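Local coordinates for protein sugar kinase, pfkB family (Thermotoga maritima, PDB 2AJR) that probably transfers a phosphate from ATP to a phosphorylated sugar, as a pfkB-family kinase with likely phosphofructokinase activity, at residues 266-271 with 304-310; 22-28 with 45-51; 295-299 with 321-327; 60-66 with 277-281. One frame throughout, in Å; residues are numbered along the deposited sequence.

Overall arrangement
Contacts 1, 3 and 4 belong to the ribokinase-like body, while contact 2 is an edge of the small four-stranded lid sheet. Contact 1 holds the magnesium ion, and body meets lid there: Lys310 NZ lies 2.7 Å from Asp24 OD2 in a salt bridge and 2.8 Å from Pro50 O, the two contacts' centres being about 12 Å apart. Contact 3 reaches contact 1 through the salt bridge from Arg306 NE to Glu321 OE2, 3.0 Å, and meets contact 4 where Phe296 CD2 packs 3.3 Å from Gly278 O. Contacts 2 and 3 are the most separated, their nearest atoms about 17 Å apart. Ala60 of contact 4 keeps its side chain about 12 Å from the metal.

Contact 1: 266-271 with 304-310; sequences SHLLGA and ATRRKEK. With MG (magnesium ion), chain C.
Two irregular loops face each other, with CA atoms 4.5 Å apart at His267 and Lys308, 5.6 Å at Leu269 and Lys310, and 5.2 Å at Ala271 and Ala304. Leu268 to Ala271 form a type II turn closed by Ala271 N to Leu268 O (3.1 Å); Gly270, at phi/psi 86/2, is the N-cap of helix 271-286. Ala304 to Arg307 make a type I turn. His267 (chi1 m) points across and donates from ND1 to Thr305 O at 2.9 Å, its ring face lying against Lys308 CA, 3.5 Å from CD2, while NE2 is hydrogen-bonded to Glu113. Ala271 CB meets Ala304 CB at 4.1 Å, and Leu269 CD2 touches Lys310 CB at 4.2 Å. Carbonyls from both loops surround the magnesium ion: Arg307 O at 2.4 Å, Glu309 O at 2.5 Å, His267 O at 2.6 Å and Ala304 O at 2.9 Å. Gly270 and Ala271 open the family's GAGD signature, and a main-chain cation site beside it recalls the monovalent-cation site of ribokinase relatives.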
loop_
_atom_site.group_PDB
_atom_site.type_symbol
_atom_site.label_atom_id
_atom_site.label_comp_id
_atom_site.label_asym_id
_atom_site.label_seq_id
_atom_site.Cartn_x
_atom_site.Cartn_y
_atom_site.Cartn_z
ATOM N N SER A 266 -9.072 17.802 -3.578
ATOM C CA SER A 266 -8.015 16.805 -3.692
ATOM C C SER A 266 -6.768 17.145 -2.855
ATOM O O SER A 266 -5.921 16.277 -2.608
ATOM C CB SER A 266 -7.631 16.584 -5.172
ATOM O OG SER A 266 -6.912 17.685 -5.706
ATOM N N HIS A 267 -6.654 18.394 -2.416
ATOM C CA HIS A 267 -5.493 18.836 -1.640
ATOM C C HIS A 267 -5.754 18.775 -0.131
ATOM O O HIS A 267 -4.996 19.345 0.646
ATOM C CB HIS A 267 -5.117 20.279 -2.016
ATOM C CG HIS A 267 -4.592 20.445 -3.409
ATOM N ND1 HIS A 267 -4.089 21.646 -3.867
ATOM C CD2 HIS A 267 -4.473 19.569 -4.435
ATOM C CE1 HIS A 267 -3.701 21.505 -5.123
ATOM N NE2 HIS A 267 -3.913 20.252 -5.489
ATOM N N LEU A 268 -6.796 18.062 0.281
ATOM C CA LEU A 268 -7.298 18.126 1.650
ATOM C C LEU A 268 -6.628 17.206 2.654
ATOM O O LEU A 268 -6.911 17.312 3.863
ATOM C CB LEU A 268 -8.790 17.787 1.673
ATOM C CG LEU A 268 -9.806 18.897 1.471
ATOM C CD1 LEU A 268 -11.167 18.277 1.355
ATOM C CD2 LEU A 268 -9.757 19.891 2.626
ATOM N N LEU A 269 -5.798 16.268 2.214
ATOM C CA LEU A 269 -5.270 15.312 3.182
ATOM C C LEU A 269 -4.517 16.045 4.282
ATOM O O LEU A 269 -3.533 16.739 4.009
ATOM C CB LEU A 269 -4.352 14.296 2.535
ATOM C CG LEU A 269 -3.812 13.257 3.519
ATOM C CD1 LEU A 269 -4.940 12.338 4.023
ATOM C CD2 LEU A 269 -2.697 12.471 2.871
ATOM N N GLY A 270 -4.991 15.893 5.518
ATOM C CA GLY A 270 -4.290 16.413 6.702
ATOM C C GLY A 270 -4.576 17.858 7.084
ATOM O O GLY A 270 -3.989 18.372 8.048
ATOM N N ALA A 271 -5.471 18.507 6.337
ATOM C CA ALA A 271 -5.834 19.901 6.571
ATOM C C ALA A 271 -6.421 20.127 7.963
ATOM O O ALA A 271 -6.195 21.179 8.581
ATOM C CB ALA A 271 -6.838 20.378 5.498
ATOM N N ALA A 304 -2.793 24.448 4.370
ATOM C CA ALA A 304 -2.547 23.037 4.108
ATOM C C ALA A 304 -3.071 22.615 2.743
ATOM O O ALA A 304 -2.459 21.781 2.077
ATOM C CB ALA A 304 -3.154 22.171 5.197
ATOM N N THR A 305 -4.178 23.197 2.306
ATOM C CA THR A 305 -4.747 22.818 1.020
ATOM C C THR A 305 -3.984 23.382 -0.177
ATOM O O THR A 305 -4.238 22.995 -1.304
ATOM C CB THR A 305 -6.191 23.293 0.877
ATOM O OG1 THR A 305 -6.190 24.687 0.533
ATOM C CG2 THR A 305 -6.965 23.076 2.161
ATOM N N ARG A 306 -3.064 24.306 0.023
ATOM C CA ARG A 306 -2.412 24.899 -1.150
ATOM C C ARG A 306 -1.483 23.946 -1.876
ATOM O O ARG A 306 -1.012 24.291 -2.941
ATOM C CB ARG A 306 -1.652 26.189 -0.814
ATOM C CG ARG A 306 -2.506 27.307 -0.245
ATOM C CD ARG A 306 -3.867 27.370 -0.898
ATOM N NE ARG A 306 -4.699 28.432 -0.348
ATOM C CZ ARG A 306 -5.997 28.581 -0.618
ATOM N NH1 ARG A 306 -6.622 27.752 -1.450
ATOM N NH2 ARG A 306 -6.674 29.579 -0.058
ATOM N N ARG A 307 -1.215 22.763 -1.320
ATOM C CA ARG A 307 -0.397 21.764 -2.006
ATOM C C ARG A 307 -1.084 20.420 -2.091
ATOM O O ARG A 307 -1.815 20.046 -1.188
ATOM C CB ARG A 307 0.926 21.584 -1.284
ATOM C CG ARG A 307 1.666 22.856 -1.120
ATOM C CD ARG A 307 3.037 22.627 -0.562
ATOM N NE ARG A 307 3.603 23.880 -0.094
ATOM C CZ ARG A 307 4.863 24.046 0.288
ATOM N NH1 ARG A 307 5.716 23.033 0.268
ATOM N NH2 ARG A 307 5.274 25.244 0.688
ATOM N N LYS A 308 -0.813 19.682 -3.162
ATOM C CA LYS A 308 -1.383 18.348 -3.349
ATOM C C LYS A 308 -0.908 17.352 -2.302
ATOM O O LYS A 308 -1.643 16.437 -1.951
ATOM C CB LYS A 308 -1.137 17.812 -4.776
ATOM C CG LYS A 308 0.308 17.532 -5.179
ATOM C CD LYS A 308 0.394 17.007 -6.653
ATOM C CE LYS A 308 1.795 17.139 -7.270
ATOM N NZ LYS A 308 2.873 16.794 -6.311
ATOM N N GLU A 309 0.303 17.541 -1.794
ATOM C CA GLU A 309 0.837 16.658 -0.751
ATOM C C GLU A 309 0.315 17.099 0.587
ATOM O O GLU A 309 -0.058 18.257 0.759
ATOM C CB GLU A 309 2.366 16.693 -0.661
ATOM C CG GLU A 309 3.080 16.664 -1.978
ATOM C CD GLU A 309 3.211 18.036 -2.618
ATOM O OE1 GLU A 309 3.109 19.056 -1.890
ATOM O OE2 GLU A 309 3.421 18.073 -3.853
ATOM N N LYS A 310 0.309 16.161 1.525
ATOM C CA LYS A 310 0.172 16.463 2.931
ATOM C C LYS A 310 1.258 17.472 3.225
ATOM O O LYS A 310 2.445 17.171 3.053
ATOM C CB LYS A 310 0.367 15.204 3.789
ATOM C CG LYS A 310 0.040 15.404 5.274
ATOM C CD LYS A 310 -0.234 14.077 6.016
ATOM C CE LYS A 310 1.006 13.201 6.112
ATOM N NZ LYS A 310 0.877 12.133 7.152
HETATM MG MG MG C . -2.389 19.162 0.963
#

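Contact 2: 22-28 with 45-51; sequences ALDREIF and KTQMSPG
Strands 22-28 and 46-51 run antiparallel, their axes 4.5 Å apart at closest and their directions 149° apart. The register pairs Ala22 with Gly51, Asp24 with Ser49 and Glu26 with Gln47 as hydrogen-bonded pairs; Leu23-Pro50, Arg25-Met48 and Ile27-Thr46 are non-hydrogen-bonded. The ladder comprises Ala22 N to Gly51 O (3.1 Å), Gly51 N to Ala22 O (2.6 Å), Asp24 N to Ser49 O (2.9 Å), Ser49 N to Asp24 O (3.1 Å), Glu26 N to Gln47 O (2.8 Å) and Gln47 N to Glu26 O (2.9 Å), and Phe28 N extends it to Lys45 O (2.8 Å). Glu26 O takes a second donor, Thr46 OG1, at 3.0 Å, and Ser49 OG gives a weak bond to Glu26 OE2 at 3.3 Å. Lys310 satisfies much of the Asp24 and Glu26 face: its NZ bridges to Asp24 OD2, its N donates to Glu26 OE1. Gly51 leaves room for the Asp24 carboxylate, since a CB there would clash with OD2. On the other face selenomethionine Met48 SE packs 3.7 Å from Leu23 CD2, and Met48 CB lies over the Arg25 guanidinium, which makes a cation-pi contact with Phe123 of the second subunit. Strand 46-51 edges the lid sheet; strand 22-28 also bonds to strand 105-112, and Leu23 and Met48 rest on helix 76-89.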
loop_
_atom_site.group_PDB
_atom_site.type_symbol
_atom_site.label_atom_id
_atom_site.label_comp_id
_atom_site.label_asym_id
_atom_site.label_seq_id
_atom_site.Cartn_x
_atom_site.Cartn_y
_atom_site.Cartn_z
ATOM N N ALA A 22 -0.524 6.050 11.515
ATOM C CA ALA A 22 -0.398 5.429 10.201
ATOM C C ALA A 22 0.817 5.955 9.455
ATOM O O ALA A 22 1.255 7.065 9.699
ATOM C CB ALA A 22 -1.661 5.645 9.397
ATOM N N LEU A 23 1.377 5.128 8.580
ATOM C CA LEU A 23 2.227 5.600 7.502
ATOM C C LEU A 23 1.335 5.935 6.317
ATOM O O LEU A 23 0.585 5.096 5.848
ATOM C CB LEU A 23 3.218 4.521 7.087
ATOM C CG LEU A 23 4.351 4.337 8.079
ATOM C CD1 LEU A 23 5.041 3.012 7.848
ATOM C CD2 LEU A 23 5.316 5.496 7.935
ATOM N N ASP A 24 1.403 7.166 5.845
ATOM C CA ASP A 24 0.607 7.594 4.716
ATOM C C ASP A 24 1.443 7.406 3.471
ATOM O O ASP A 24 2.528 7.979 3.356
ATOM C CB ASP A 24 0.214 9.067 4.851
ATOM C CG ASP A 24 -0.961 9.276 5.769
ATOM O OD1 ASP A 24 -1.949 8.500 5.658
ATOM O OD2 ASP A 24 -0.905 10.224 6.602
ATOM N N ARG A 25 0.961 6.575 2.554
ATOM C CA ARG A 25 1.541 6.493 1.232
ATOM C C ARG A 25 0.687 7.264 0.244
ATOM O O ARG A 25 -0.384 6.802 -0.158
ATOM C CB ARG A 25 1.671 5.050 0.771
ATOM C CG ARG A 25 2.282 4.965 -0.656
ATOM C CD ARG A 25 3.210 3.783 -0.828
ATOM N NE ARG A 25 4.502 3.975 -0.164
ATOM C CZ ARG A 25 5.505 4.721 -0.632
ATOM N NH1 ARG A 25 5.401 5.382 -1.782
ATOM N NH2 ARG A 25 6.628 4.802 0.062
ATOM N N GLU A 26 1.175 8.438 -0.147
ATOM C CA GLU A 26 0.520 9.276 -1.153
ATOM C C GLU A 26 1.077 8.960 -2.546
ATOM O O GLU A 26 2.281 8.829 -2.756
ATOM C CB GLU A 26 0.719 10.762 -0.829
ATOM C CG GLU A 26 0.324 11.221 0.608
ATOM C CD GLU A 26 1.350 12.234 1.226
ATOM O OE1 GLU A 26 1.295 13.444 0.844
ATOM O OE2 GLU A 26 2.203 11.808 2.087
ATOM N N ILE A 27 0.179 8.828 -3.503
ATOM C CA ILE A 27 0.539 8.500 -4.866
ATOM C C ILE A 27 -0.229 9.481 -5.730
ATOM O O ILE A 27 -1.431 9.648 -5.541
ATOM C CB ILE A 27 0.113 7.062 -5.215
ATOM C CG1 ILE A 27 0.542 6.094 -4.109
ATOM C CG2 ILE A 27 0.694 6.631 -6.562
ATOM C CD1 ILE A 27 -0.222 4.799 -4.119
ATOM N N PHE A 28 0.460 10.123 -6.665
ATOM C CA PHE A 28 -0.120 11.176 -7.490
ATOM C C PHE A 28 -0.187 10.687 -8.920
ATOM O O PHE A 28 0.823 10.503 -9.559
ATOM C CB PHE A 28 0.709 12.464 -7.353
ATOM C CG PHE A 28 0.791 12.947 -5.930
ATOM C CD1 PHE A 28 -0.273 13.641 -5.358
ATOM C CD2 PHE A 28 1.889 12.640 -5.134
ATOM C CE1 PHE A 28 -0.223 14.059 -4.014
ATOM C CE2 PHE A 28 1.941 13.043 -3.778
ATOM C CZ PHE A 28 0.884 13.748 -3.223
ATOM N N LYS A 45 6.249 11.473 -7.720
ATOM C CA LYS A 45 4.798 11.252 -7.779
ATOM C C LYS A 45 4.348 10.274 -6.696
ATOM O O LYS A 45 3.230 9.760 -6.716
ATOM C CB LYS A 45 4.382 10.797 -9.173
ATOM C CG LYS A 45 4.371 11.960 -10.145
ATOM C CD LYS A 45 4.097 11.547 -11.578
ATOM C CE LYS A 45 4.395 12.711 -12.541
ATOM N NZ LYS A 45 3.833 13.996 -12.006
ATOM N N THR A 46 5.246 10.021 -5.754
ATOM C CA THR A 46 4.918 9.315 -4.548
ATOM C C THR A 46 5.569 10.004 -3.351
ATOM O O THR A 46 6.588 10.670 -3.469
ATOM C CB THR A 46 5.344 7.850 -4.618
ATOM O OG1 THR A 46 4.631 7.123 -3.608
ATOM C CG2 THR A 46 6.841 7.686 -4.406
ATOM N N GLN A 47 4.950 9.834 -2.197
ATOM C CA GLN A 47 5.403 10.458 -0.973
ATOM C C GLN A 47 5.028 9.527 0.156
ATOM O O GLN A 47 3.960 8.914 0.142
ATOM C CB GLN A 47 4.709 11.809 -0.789
ATOM C CG GLN A 47 5.366 12.752 0.207
ATOM C CD GLN A 47 6.668 13.345 -0.329
ATOM O OE1 GLN A 47 7.744 12.752 -0.195
ATOM N NE2 GLN A 47 6.570 14.525 -0.940
HETATM N N MSE A 48 5.899 9.407 1.138
HETATM C CA MSE A 48 5.595 8.565 2.264
HETATM C C MSE A 48 6.007 9.240 3.547
HETATM O O MSE A 48 7.115 9.754 3.658
HETATM C CB MSE A 48 6.276 7.230 2.100
HETATM C CG MSE A 48 5.604 6.154 2.908
HETATM SE SE MSE A 48 6.650 5.641 4.456
HETATM C CE MSE A 48 7.711 7.286 4.985
ATOM N N SER A 49 5.110 9.247 4.523
ATOM C CA SER A 49 5.347 10.025 5.718
ATOM C C SER A 49 4.557 9.500 6.894
ATOM O O SER A 49 3.507 8.897 6.701
ATOM C CB SER A 49 4.936 11.469 5.456
ATOM O OG SER A 49 3.555 11.551 5.122
ATOM N N PRO A 50 5.041 9.753 8.119
ATOM C CA PRO A 50 4.274 9.483 9.314
ATOM C C PRO A 50 2.980 10.245 9.339
ATOM O O PRO A 50 2.953 11.402 8.947
ATOM C CB PRO A 50 5.166 9.999 10.437
ATOM C CG PRO A 50 6.500 9.962 9.891
ATOM C CD PRO A 50 6.357 10.306 8.445
ATOM N N GLY A 51 1.923 9.590 9.815
ATOM C CA GLY A 51 0.594 10.152 9.872
ATOM C C GLY A 51 -0.211 9.644 11.052
ATOM O O GLY A 51 0.328 9.040 11.976
#

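Contact 3: 295-299 with 321-327; sequences KFGFA and EYDHFTV
Helix 295-299, an inner piece of helix 290-304, runs nearly opposite to strand 325-327: their directions differ by 161° and their axes approach to 10.3 Å. Before the strand, 321-323 have helical phi/psi without regular helix bonds, and Glu321 CA lies 5.2 Å from Ala299 CA. Apolar contacts dominate. Phe325 (chi1 p) points at the helix, its CE2 4.1 Å from Ala299 CB and its CB 3.8 Å from Phe298 CE1. Tyr322 CE1 lies 4.1 Å from Ala299 CB and 4.0 Å from Phe296 CD1, while Lys295 CD lies along Val327 CG2 at 3.8 Å. Here a body helix of the ribokinase-like fold packs on the outermost strand of the main sheet, with Phe298 and Phe325 both also touching Ile257 of adjacent strand 254-259. Among aromatic pairs, the Phe298 and Phe325 rings meet obliquely, centroids 5.5 Å apart and planes at 59°. No hydrogen bond crosses between the segments, although Tyr322 OH lies 3.6 Å from Phe296 N. Within 321-327, His324 ND1 donates to Glu321 OE1 at 2.9 Å; Glu321 OE2 bridges to Arg306, and Lys295 NZ to Glu292.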
loop_
_atom_site.group_PDB
_atom_site.type_symbol
_atom_site.label_atom_id
_atom_site.label_comp_id
_atom_site.label_asym_id
_atom_site.label_seq_id
_atom_site.Cartn_x
_atom_site.Cartn_y
_atom_site.Cartn_z
ATOM N N LYS A 295 -10.004 31.145 14.074
ATOM C CA LYS A 295 -9.639 31.883 12.856
ATOM C C LYS A 295 -8.240 31.536 12.398
ATOM O O LYS A 295 -7.983 31.384 11.203
ATOM C CB LYS A 295 -9.735 33.402 13.077
ATOM C CG LYS A 295 -11.175 33.950 13.001
ATOM C CD LYS A 295 -11.321 35.355 13.590
ATOM C CE LYS A 295 -10.673 36.432 12.712
ATOM N NZ LYS A 295 -10.785 37.788 13.319
ATOM N N PHE A 296 -7.327 31.444 13.355
ATOM C CA PHE A 296 -5.959 31.084 13.048
ATOM C C PHE A 296 -5.912 29.622 12.596
ATOM O O PHE A 296 -5.169 29.273 11.677
ATOM C CB PHE A 296 -5.056 31.309 14.261
ATOM C CG PHE A 296 -3.588 31.160 13.960
ATOM C CD1 PHE A 296 -2.860 32.223 13.461
ATOM C CD2 PHE A 296 -2.940 29.962 14.180
ATOM C CE1 PHE A 296 -1.513 32.093 13.182
ATOM C CE2 PHE A 296 -1.598 29.825 13.910
ATOM C CZ PHE A 296 -0.880 30.893 13.403
ATOM N N GLY A 297 -6.720 28.778 13.230
ATOM C CA GLY A 297 -6.832 27.387 12.835
ATOM C C GLY A 297 -7.288 27.292 11.396
ATOM O O GLY A 297 -6.714 26.533 10.607
ATOM N N PHE A 298 -8.299 28.092 11.051
ATOM C CA PHE A 298 -8.888 28.072 9.712
ATOM C C PHE A 298 -7.843 28.497 8.692
ATOM O O PHE A 298 -7.731 27.889 7.641
ATOM C CB PHE A 298 -10.139 28.976 9.644
ATOM C CG PHE A 298 -11.016 28.720 8.446
ATOM C CD1 PHE A 298 -10.772 29.360 7.237
ATOM C CD2 PHE A 298 -12.075 27.830 8.522
ATOM C CE1 PHE A 298 -11.571 29.110 6.127
ATOM C CE2 PHE A 298 -12.882 27.578 7.421
ATOM C CZ PHE A 298 -12.634 28.222 6.223
ATOM N N ALA A 299 -7.062 29.521 9.026
ATOM C CA ALA A 299 -5.966 29.977 8.172
ATOM C C ALA A 299 -4.993 28.838 7.862
ATOM O O ALA A 299 -4.595 28.663 6.710
ATOM C CB ALA A 299 -5.229 31.132 8.829
ATOM N N GLU A 321 -3.040 33.514 4.498
ATOM C CA GLU A 321 -4.407 33.097 4.304
ATOM C C GLU A 321 -5.393 33.988 5.038
ATOM O O GLU A 321 -6.601 33.805 4.886
ATOM C CB GLU A 321 -4.589 31.648 4.771
ATOM C CG GLU A 321 -3.754 30.626 4.009
ATOM C CD GLU A 321 -4.082 30.562 2.524
ATOM O OE1 GLU A 321 -5.136 31.090 2.099
ATOM O OE2 GLU A 321 -3.270 29.975 1.778
ATOM N N TYR A 322 -4.908 34.949 5.825
ATOM C CA TYR A 322 -5.826 35.823 6.574
ATOM C C TYR A 322 -6.720 36.638 5.644
ATOM O O TYR A 322 -7.792 37.089 6.026
ATOM C CB TYR A 322 -5.081 36.699 7.592
ATOM C CG TYR A 322 -5.281 36.180 9.006
ATOM C CD1 TYR A 322 -4.503 35.126 9.516
ATOM C CD2 TYR A 322 -6.297 36.701 9.819
ATOM C CE1 TYR A 322 -4.722 34.630 10.819
ATOM C CE2 TYR A 322 -6.516 36.218 11.119
ATOM C CZ TYR A 322 -5.733 35.187 11.613
ATOM O OH TYR A 322 -5.978 34.723 12.893
ATOM N N ASP A 323 -6.277 36.760 4.403
ATOM C CA ASP A 323 -6.991 37.465 3.349
ATOM C C ASP A 323 -8.200 36.705 2.782
ATOM O O ASP A 323 -9.104 37.307 2.226
ATOM C CB ASP A 323 -5.995 37.688 2.204
ATOM C CG ASP A 323 -6.151 39.029 1.532
ATOM O OD1 ASP A 323 -7.307 39.456 1.268
ATOM O OD2 ASP A 323 -5.092 39.637 1.247
ATOM N N HIS A 324 -8.200 35.386 2.904
ATOM C CA HIS A 324 -9.066 34.532 2.092
ATOM C C HIS A 324 -10.198 33.879 2.877
ATOM O O HIS A 324 -10.652 32.811 2.501
ATOM C CB HIS A 324 -8.236 33.425 1.419
ATOM C CG HIS A 324 -7.107 33.934 0.576
ATOM N ND1 HIS A 324 -5.789 33.608 0.819
ATOM C CD2 HIS A 324 -7.099 34.747 -0.506
ATOM C CE1 HIS A 324 -5.019 34.193 -0.079
ATOM N NE2 HIS A 324 -5.787 34.899 -0.890
ATOM N N PHE A 325 -10.652 34.502 3.959
ATOM C CA PHE A 325 -11.847 34.021 4.634
ATOM C C PHE A 325 -12.605 35.135 5.325
ATOM O O PHE A 325 -12.036 36.172 5.623
ATOM C CB PHE A 325 -11.518 32.875 5.602
ATOM C CG PHE A 325 -10.678 33.279 6.779
ATOM C CD1 PHE A 325 -11.267 33.797 7.925
ATOM C CD2 PHE A 325 -9.304 33.093 6.761
ATOM C CE1 PHE A 325 -10.503 34.156 9.022
ATOM C CE2 PHE A 325 -8.520 33.442 7.860
ATOM C CZ PHE A 325 -9.125 33.981 8.993
ATOM N N THR A 326 -13.899 34.921 5.553
ATOM C CA THR A 326 -14.731 35.891 6.255
ATOM C C THR A 326 -15.206 35.282 7.553
ATOM O O THR A 326 -15.220 34.074 7.694
ATOM C CB THR A 326 -15.968 36.383 5.404
ATOM O OG1 THR A 326 -16.780 35.280 5.001
ATOM C CG2 THR A 326 -15.522 37.154 4.152
ATOM N N VAL A 327 -15.569 36.127 8.511
ATOM C CA VAL A 327 -16.277 35.702 9.721
ATOM C C VAL A 327 -17.617 36.436 9.784
ATOM O O VAL A 327 -17.667 37.655 9.659
ATOM C CB VAL A 327 -15.495 36.032 11.027
ATOM C CG1 VAL A 327 -16.232 35.446 12.249
ATOM C CG2 VAL A 327 -14.052 35.536 10.954
#

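Contact 4: 60-66 with 277-281; sequences ALSKLGV and AGMVY
A Schellman motif shapes one side of this contact: helix 53-63 ends with Gly65 as its C-prime residue at phi/psi 76/10, a positive phi that favours glycine. Val66 N bonds back to Leu61 O at 2.9 Å and Gly65 N to Ser62 O at 2.9 Å, so the chain turns sharply and Val66 comes to face helix 271-286 along with Leu64. Across from it, 277-281 is regular helix, with Tyr281 N bonded to Ala277 O at 2.9 Å. The CA atoms come nearest at Leu61 and Ala277, 5.7 Å apart. No hydrogen bond links the two segments. Leu61 (m, t) puts CD2 3.4 Å from Ala277 O and 4.0 Å from Val280 CB. Tyr281 (chi1 t) reaches back to the turn: its CD1 is 3.7 Å from Leu64 CB and 3.7 Å from Val66 CG2, the latter at the ring edge, and its CE1 lies 3.6 Å from Leu64 O. Val14 of strand 14-18 touches Leu61, Val66 and Val280, while Leu315 of helix 315-319 packs on Leu64 and Tyr281. Two helices far apart in sequence thus pack side by side over the central sheet, the layered helix-on-sheet core of the ribokinase-like fold.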
loop_
_atom_site.group_PDB
_atom_site.type_symbol
_atom_site.label_atom_id
_atom_site.label_comp_id
_atom_site.label_asym_id
_atom_site.label_seq_id
_atom_site.Cartn_x
_atom_site.Cartn_y
_atom_site.Cartn_z
ATOM N N ALA A 60 2.983 19.467 12.447
ATOM C CA ALA A 60 2.500 20.854 12.342
ATOM C C ALA A 60 3.088 21.799 13.413
ATOM O O ALA A 60 3.624 22.861 13.093
ATOM C CB ALA A 60 0.986 20.882 12.412
ATOM N N LEU A 61 2.984 21.425 14.681
ATOM C CA LEU A 61 3.536 22.255 15.742
ATOM C C LEU A 61 5.058 22.466 15.590
ATOM O O LEU A 61 5.563 23.577 15.846
ATOM C CB LEU A 61 3.194 21.682 17.121
ATOM C CG LEU A 61 1.723 21.780 17.513
ATOM C CD1 LEU A 61 1.477 21.029 18.817
ATOM C CD2 LEU A 61 1.267 23.232 17.624
ATOM N N SER A 62 5.773 21.428 15.150
ATOM C CA SER A 62 7.220 21.532 14.944
ATOM C C SER A 62 7.582 22.603 13.913
ATOM O O SER A 62 8.496 23.368 14.138
ATOM C CB SER A 62 7.837 20.185 14.553
ATOM O OG SER A 62 7.678 19.935 13.173
ATOM N N LYS A 63 6.839 22.692 12.816
ATOM C CA LYS A 63 7.086 23.716 11.798
ATOM C C LYS A 63 6.942 25.119 12.372
ATOM O O LYS A 63 7.510 26.073 11.839
ATOM C CB LYS A 63 6.109 23.589 10.626
ATOM C CG LYS A 63 6.178 22.278 9.832
ATOM C CD LYS A 63 7.238 22.290 8.742
ATOM C CE LYS A 63 6.978 21.173 7.710
ATOM N NZ LYS A 63 6.068 21.615 6.596
ATOM N N LEU A 64 6.162 25.245 13.439
ATOM C CA LEU A 64 5.926 26.538 14.073
ATOM C C LEU A 64 6.774 26.727 15.329
ATOM O O LEU A 64 6.519 27.629 16.130
ATOM C CB LEU A 64 4.444 26.684 14.426
ATOM C CG LEU A 64 3.475 26.547 13.260
ATOM C CD1 LEU A 64 2.011 26.465 13.744
ATOM C CD2 LEU A 64 3.692 27.679 12.272
ATOM N N GLY A 65 7.765 25.863 15.512
ATOM C CA GLY A 65 8.697 25.978 16.628
ATOM C C GLY A 65 8.160 25.540 17.980
ATOM O O GLY A 65 8.807 25.763 18.976
ATOM N N VAL A 66 6.991 24.904 18.033
ATOM C CA VAL A 66 6.453 24.414 19.302
ATOM C C VAL A 66 6.772 22.919 19.452
ATOM O O VAL A 66 6.422 22.134 18.585
ATOM C CB VAL A 66 4.938 24.649 19.369
ATOM C CG1 VAL A 66 4.348 24.098 20.669
ATOM C CG2 VAL A 66 4.646 26.141 19.213
ATOM N N ALA A 277 -3.528 22.144 14.976
ATOM C CA ALA A 277 -2.184 22.616 15.326
ATOM C C ALA A 277 -2.130 24.140 15.428
ATOM O O ALA A 277 -1.468 24.695 16.303
ATOM C CB ALA A 277 -1.190 22.139 14.321
ATOM N N GLY A 278 -2.815 24.814 14.511
ATOM C CA GLY A 278 -2.891 26.259 14.536
ATOM C C GLY A 278 -3.526 26.728 15.822
ATOM O O GLY A 278 -3.010 27.625 16.476
HETATM N N MSE A 279 -4.640 26.107 16.193
HETATM C CA MSE A 279 -5.316 26.442 17.433
HETATM C C MSE A 279 -4.418 26.211 18.633
HETATM O O MSE A 279 -4.352 27.058 19.520
HETATM C CB MSE A 279 -6.604 25.641 17.589
HETATM C CG MSE A 279 -7.672 26.061 16.628
HETATM SE SE MSE A 279 -9.417 25.266 17.017
HETATM C CE MSE A 279 -10.300 26.793 17.903
ATOM N N VAL A 280 -3.729 25.074 18.663
ATOM C CA VAL A 280 -2.827 24.795 19.776
ATOM C C VAL A 280 -1.775 25.904 19.864
ATOM O O VAL A 280 -1.588 26.493 20.927
ATOM C CB VAL A 280 -2.159 23.396 19.685
ATOM C CG1 VAL A 280 -1.264 23.160 20.901
ATOM C CG2 VAL A 280 -3.214 22.323 19.612
ATOM N N TYR A 281 -1.138 26.219 18.740
ATOM C CA TYR A 281 -0.147 27.300 18.669
ATOM C C TYR A 281 -0.693 28.641 19.169
ATOM O O TYR A 281 0.003 29.362 19.883
ATOM C CB TYR A 281 0.365 27.465 17.235
ATOM C CG TYR A 281 1.313 28.628 17.020
ATOM C CD1 TYR A 281 2.680 28.472 17.197
ATOM C CD2 TYR A 281 0.847 29.879 16.617
ATOM C CE1 TYR A 281 3.568 29.532 16.999
ATOM C CE2 TYR A 281 1.736 30.949 16.407
ATOM C CZ TYR A 281 3.090 30.761 16.604
ATOM O OH TYR A 281 3.978 31.785 16.411
#